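Local coordinates for protein xylanase Y (Bacillus halodurans, PDB 1WU4) that hydrolyses xylooligosaccharides of three or more units, releasing xylose from the reducing end with inversion of anomeric configuration, at residues 123-128 against 187-192; 241-246 against 255-260. The protein carries 1 engineered substitution. All coordinates share one frame; numbering follows the deposited sequence.

Contact 1 (123-128 against 187-192); sequences WGPAPD and FIPEVE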
# COMPACT_ATOMS: atom_id res chain seq x y z
N TRP A 123 10.01 2.57 18.90
CA TRP A 123 10.40 3.88 18.40
C TRP A 123 10.98 3.72 17.00
O TRP A 123 11.66 4.60 16.48
CB TRP A 123 11.41 4.55 19.33
CG TRP A 123 10.77 5.30 20.47
CD1 TRP A 123 9.55 5.07 21.03
CD2 TRP A 123 11.35 6.38 21.22
NE1 TRP A 123 9.33 5.93 22.08
CE2 TRP A 123 10.42 6.75 22.21
CE3 TRP A 123 12.57 7.07 21.14
CZ2 TRP A 123 10.67 7.78 23.13
CZ3 TRP A 123 12.82 8.09 22.05
CH2 TRP A 123 11.87 8.43 23.03
N GLY A 124 10.70 2.57 16.40
CA GLY A 124 11.17 2.30 15.05
C GLY A 124 10.01 2.50 14.08
O GLY A 124 8.87 2.16 14.41
N PRO A 125 10.26 3.05 12.89
CA PRO A 125 9.22 3.29 11.89
C PRO A 125 9.13 2.20 10.83
O PRO A 125 9.97 1.31 10.76
CB PRO A 125 9.65 4.61 11.28
CG PRO A 125 11.15 4.43 11.21
CD PRO A 125 11.49 3.80 12.56
N ALA A 126 8.08 2.28 10.01
CA ALA A 126 7.86 1.33 8.92
C ALA A 126 7.69 2.20 7.67
O ALA A 126 6.66 2.84 7.48
CB ALA A 126 6.59 0.52 9.17
N PRO A 127 8.72 2.24 6.81
CA PRO A 127 8.71 3.04 5.58
C PRO A 127 7.46 3.00 4.70
O PRO A 127 7.11 4.01 4.08
CB PRO A 127 9.95 2.56 4.84
CG PRO A 127 10.90 2.28 5.96
CD PRO A 127 10.02 1.56 6.97
N ASP A 128 6.78 1.86 4.63
CA ASP A 128 5.58 1.81 3.81
C ASP A 128 4.47 2.69 4.38
O ASP A 128 3.58 3.14 3.66
CB ASP A 128 5.11 0.36 3.57
CG ASP A 128 4.75 -0.38 4.85
OD1 ASP A 128 5.40 -0.17 5.89
OD2 ASP A 128 3.81 -1.21 4.79
N PHE A 187 13.85 -1.44 4.09
CA PHE A 187 12.89 -2.13 4.95
C PHE A 187 12.68 -1.25 6.18
O PHE A 187 11.55 -1.03 6.61
CB PHE A 187 13.42 -3.50 5.36
CG PHE A 187 12.66 -4.11 6.49
CD1 PHE A 187 11.28 -4.29 6.40
CD2 PHE A 187 13.30 -4.44 7.68
CE1 PHE A 187 10.55 -4.79 7.47
CE2 PHE A 187 12.58 -4.93 8.76
CZ PHE A 187 11.21 -5.11 8.65
N ILE A 188 13.78 -0.77 6.76
CA ILE A 188 13.76 0.16 7.89
C ILE A 188 14.99 1.04 7.72
O ILE A 188 15.94 0.67 7.03
CB ILE A 188 13.75 -0.54 9.29
CG1 ILE A 188 14.92 -1.52 9.42
CG2 ILE A 188 12.42 -1.24 9.50
CD1 ILE A 188 14.96 -2.19 10.79
N PRO A 189 15.00 2.23 8.33
CA PRO A 189 16.12 3.16 8.22
C PRO A 189 17.54 2.67 8.48
O PRO A 189 18.47 3.08 7.78
CB PRO A 189 15.73 4.29 9.17
CG PRO A 189 14.23 4.27 9.12
CD PRO A 189 13.94 2.80 9.19
N GLU A 190 17.71 1.80 9.47
CA GLU A 190 19.05 1.33 9.83
C GLU A 190 19.59 0.07 9.17
O GLU A 190 20.65 -0.42 9.55
CB GLU A 190 19.17 1.19 11.35
CG GLU A 190 18.18 0.23 11.99
CD GLU A 190 16.86 0.88 12.34
OE1 GLU A 190 16.10 1.24 11.42
OE2 GLU A 190 16.57 1.03 13.55
N VAL A 191 18.87 -0.48 8.20
CA VAL A 191 19.37 -1.68 7.53
C VAL A 191 19.67 -1.37 6.07
O VAL A 191 19.29 -0.31 5.57
CB VAL A 191 18.37 -2.86 7.59
CG1 VAL A 191 18.09 -3.22 9.04
CG2 VAL A 191 17.08 -2.50 6.87
N GLU A 192 20.36 -2.28 5.40
CA GLU A 192 20.68 -2.08 4.00
C GLU A 192 20.08 -3.17 3.10
O GLU A 192 20.79 -3.82 2.33
CB GLU A 192 22.19 -1.99 3.79
CG GLU A 192 22.84 -0.69 4.30
CD GLU A 192 22.20 0.58 3.75
OE1 GLU A 192 21.79 0.60 2.57
OE2 GLU A 192 22.13 1.58 4.50

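Contact 2 (241-246 against 255-260); sequences APEYAY and KGYGHF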
# COMPACT_ATOMS: atom_id res chain seq x y z
N ALA A 241 7.28 -12.76 -5.43
CA ALA A 241 8.32 -11.96 -4.80
C ALA A 241 8.41 -12.28 -3.32
O ALA A 241 7.41 -12.59 -2.68
CB ALA A 241 8.02 -10.47 -4.99
N PRO A 242 9.63 -12.23 -2.75
CA PRO A 242 9.83 -12.51 -1.33
C PRO A 242 9.37 -11.32 -0.50
O PRO A 242 9.22 -10.21 -1.02
CB PRO A 242 11.34 -12.72 -1.24
CG PRO A 242 11.86 -11.73 -2.25
CD PRO A 242 10.91 -11.94 -3.42
N GLU A 243 9.14 -11.54 0.79
CA GLU A 243 8.72 -10.45 1.66
C GLU A 243 9.86 -9.44 1.83
O GLU A 243 9.66 -8.24 1.69
CB GLU A 243 8.27 -10.99 3.01
CG GLU A 243 6.97 -11.78 2.92
CD GLU A 243 6.46 -12.21 4.27
OE1 GLU A 243 7.08 -13.11 4.88
OE2 GLU A 243 5.44 -11.65 4.72
N TYR A 244 11.06 -9.94 2.15
CA TYR A 244 12.25 -9.09 2.28
C TYR A 244 13.23 -9.54 1.21
O TYR A 244 13.31 -10.73 0.89
CB TYR A 244 12.96 -9.26 3.63
CG TYR A 244 12.23 -8.83 4.88
CD1 TYR A 244 10.94 -8.30 4.85
CD2 TYR A 244 12.83 -9.01 6.12
CE1 TYR A 244 10.26 -7.97 6.04
CE2 TYR A 244 12.18 -8.68 7.30
CZ TYR A 244 10.90 -8.17 7.25
OH TYR A 244 10.26 -7.89 8.44
N ALA A 245 13.99 -8.59 0.67
CA ALA A 245 14.98 -8.92 -0.35
C ALA A 245 16.17 -7.99 -0.22
O ALA A 245 16.03 -6.83 0.18
CB ALA A 245 14.37 -8.80 -1.74
N TYR A 246 17.35 -8.49 -0.55
CA TYR A 246 18.55 -7.68 -0.51
C TYR A 246 18.48 -6.72 -1.69
O TYR A 246 17.62 -6.86 -2.56
CB TYR A 246 19.79 -8.57 -0.63
CG TYR A 246 19.95 -9.53 0.52
CD1 TYR A 246 20.23 -9.05 1.81
CD2 TYR A 246 19.83 -10.91 0.34
CE1 TYR A 246 20.38 -9.93 2.88
CE2 TYR A 246 19.98 -11.79 1.41
CZ TYR A 246 20.25 -11.29 2.67
OH TYR A 246 20.41 -12.17 3.73
N LYS A 255 15.48 -14.18 8.81
CA LYS A 255 14.49 -14.33 9.86
C LYS A 255 13.17 -14.91 9.36
O LYS A 255 12.13 -14.76 10.00
CB LYS A 255 14.24 -12.98 10.54
CG LYS A 255 15.44 -12.44 11.30
CD LYS A 255 15.89 -13.41 12.38
CE LYS A 255 17.13 -12.92 13.11
NZ LYS A 255 17.62 -13.92 14.09
N GLY A 256 13.22 -15.58 8.21
CA GLY A 256 12.03 -16.21 7.66
C GLY A 256 11.19 -15.41 6.68
O GLY A 256 10.13 -15.87 6.26
N TYR A 257 11.65 -14.22 6.32
CA TYR A 257 10.91 -13.35 5.39
C TYR A 257 11.33 -13.49 3.93
O TYR A 257 11.00 -12.63 3.11
CB TYR A 257 11.06 -11.89 5.83
CG TYR A 257 10.36 -11.57 7.13
CD1 TYR A 257 9.01 -11.20 7.14
CD2 TYR A 257 11.03 -11.67 8.35
CE1 TYR A 257 8.36 -10.92 8.34
CE2 TYR A 257 10.38 -11.39 9.55
CZ TYR A 257 9.05 -11.02 9.54
OH TYR A 257 8.41 -10.73 10.73
N GLY A 258 12.02 -14.57 3.59
CA GLY A 258 12.46 -14.73 2.22
C GLY A 258 11.54 -15.50 1.29
O GLY A 258 11.97 -15.93 0.22
N HIS A 259 10.27 -15.64 1.66
CA HIS A 259 9.33 -16.39 0.83
C HIS A 259 8.11 -15.57 0.42
O HIS A 259 8.01 -14.39 0.76
CB HIS A 259 8.90 -17.65 1.59
CG HIS A 259 10.05 -18.41 2.17
ND1 HIS A 259 11.04 -18.98 1.39
CD2 HIS A 259 10.42 -18.64 3.45
CE1 HIS A 259 11.96 -19.52 2.17
NE2 HIS A 259 11.60 -19.33 3.43
N PHE A 260 7.21 -16.19 -0.33
CA PHE A 260 5.99 -15.52 -0.76
C PHE A 260 4.96 -15.65 0.34
O PHE A 260 4.40 -16.73 0.55
CB PHE A 260 5.45 -16.14 -2.05
CG PHE A 260 4.29 -15.38 -2.64
CD1 PHE A 260 4.49 -14.15 -3.26
CD2 PHE A 260 3.00 -15.89 -2.56
CE1 PHE A 260 3.43 -13.43 -3.79
CE2 PHE A 260 1.92 -15.17 -3.09
CZ PHE A 260 2.14 -13.94 -3.70
O HOH W 1 8.57 -15.34 4.01

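Contact 1 (123-128 against 187-192)
Pro125 and Pro189 meet tip to tip: CG of Pro125 lies 3.7 Å from CG of Pro189, and CD of Pro189 sits almost as near. Pro127 packs on the backbone just before Pro189: its ring is turned onto the 187-188 peptide, with its CD 3.0 Å from Phe187 O and its CG 4.0 Å from Ile188 CA. The methyl CG2 of Ile188 approaches Pro125 O at 3.8 Å. Ile188 CG2 stands anti to its own carbonyl carbon, beside the backbone N, and from there it also rests 3.7 Å above one face of the Phe187 ring, toward its rim. What joins the segments is therefore van der Waals contact between stiff rings, a methyl and carbonyl oxygens. Pro189 is the second residue of a type I turn, Ile188 to Val191, with a weak bond from Val191 N to Ile188 O. Farther out, Pro125 also packs on His106 and Met177, and Phe187, near the probable proton acceptor Asp263, on Phe193. Ala126 is the N-cap of helix 127-144, so in this family 8 (alpha/alpha)6 barrel the contact joins the start of that helix to the loop running from helix 154-167 to strand 193-194.

Contact 2 (241-246 against 255-260)
One water links three groups of Glu243, Gly256 and His259 across the contact: it donates to Glu243 OE1 and to Gly256 O, both at 2.8 Å, and accepts from His259 N at 2.9 Å. Glu243 OE2 takes the backbone N-H of Asp263, probably the proton acceptor, which makes Glu243 a second-shell residue holding the backbone there. Next to Glu243, Tyr257 O receives Tyr244 N at 2.9 Å in a fairly straight bond. Glu243 N adds a weak bond to His259 O. Tyr244 and Tyr257 run alongside each other with their hydroxyls at the same end, in an offset stack with centroids 4.0 Å apart and planes at 6°. The slip puts Tyr257 CB over the face of the Tyr244 ring, 3.4 Å from its centroid in a CH-pi contact, and Tyr244 OH above the centre of the Tyr257 ring. With similar first torsions, the rings are brought parallel by different chi2 angles, 1° in Tyr244 and -87° in Tyr257. At the far end Ala241 O meets the edge of the Phe260 ring, 3.4 Å from CD1. The chain thus doubles back beyond strand 245-246, which pairs with strand 193-194, and returns alongside itself on its way to helix 265-278.

The two contacts follow one another in sequence; their centres lie 16 Å apart, yet they touch through aromatic side chains: Phe187 CZ comes within 3.0 Å of Tyr244 OH, with the two rings inclined at about 35°. Both contacts border the catalytic centre of this (alpha/alpha)6 barrel. The side chain of Phe187 is about 5 Å from that of Asp263, the probable proton acceptor, and the side chain of Glu243 comes to about 4 Å of that of Asp263. Pro127 and Glu243 each lie about 9 Å from Glu70, the probable proton donor, measured between side chains. Segments 187-192 and 241-246 thus bring neighbouring side chains to the acceptor's surroundings.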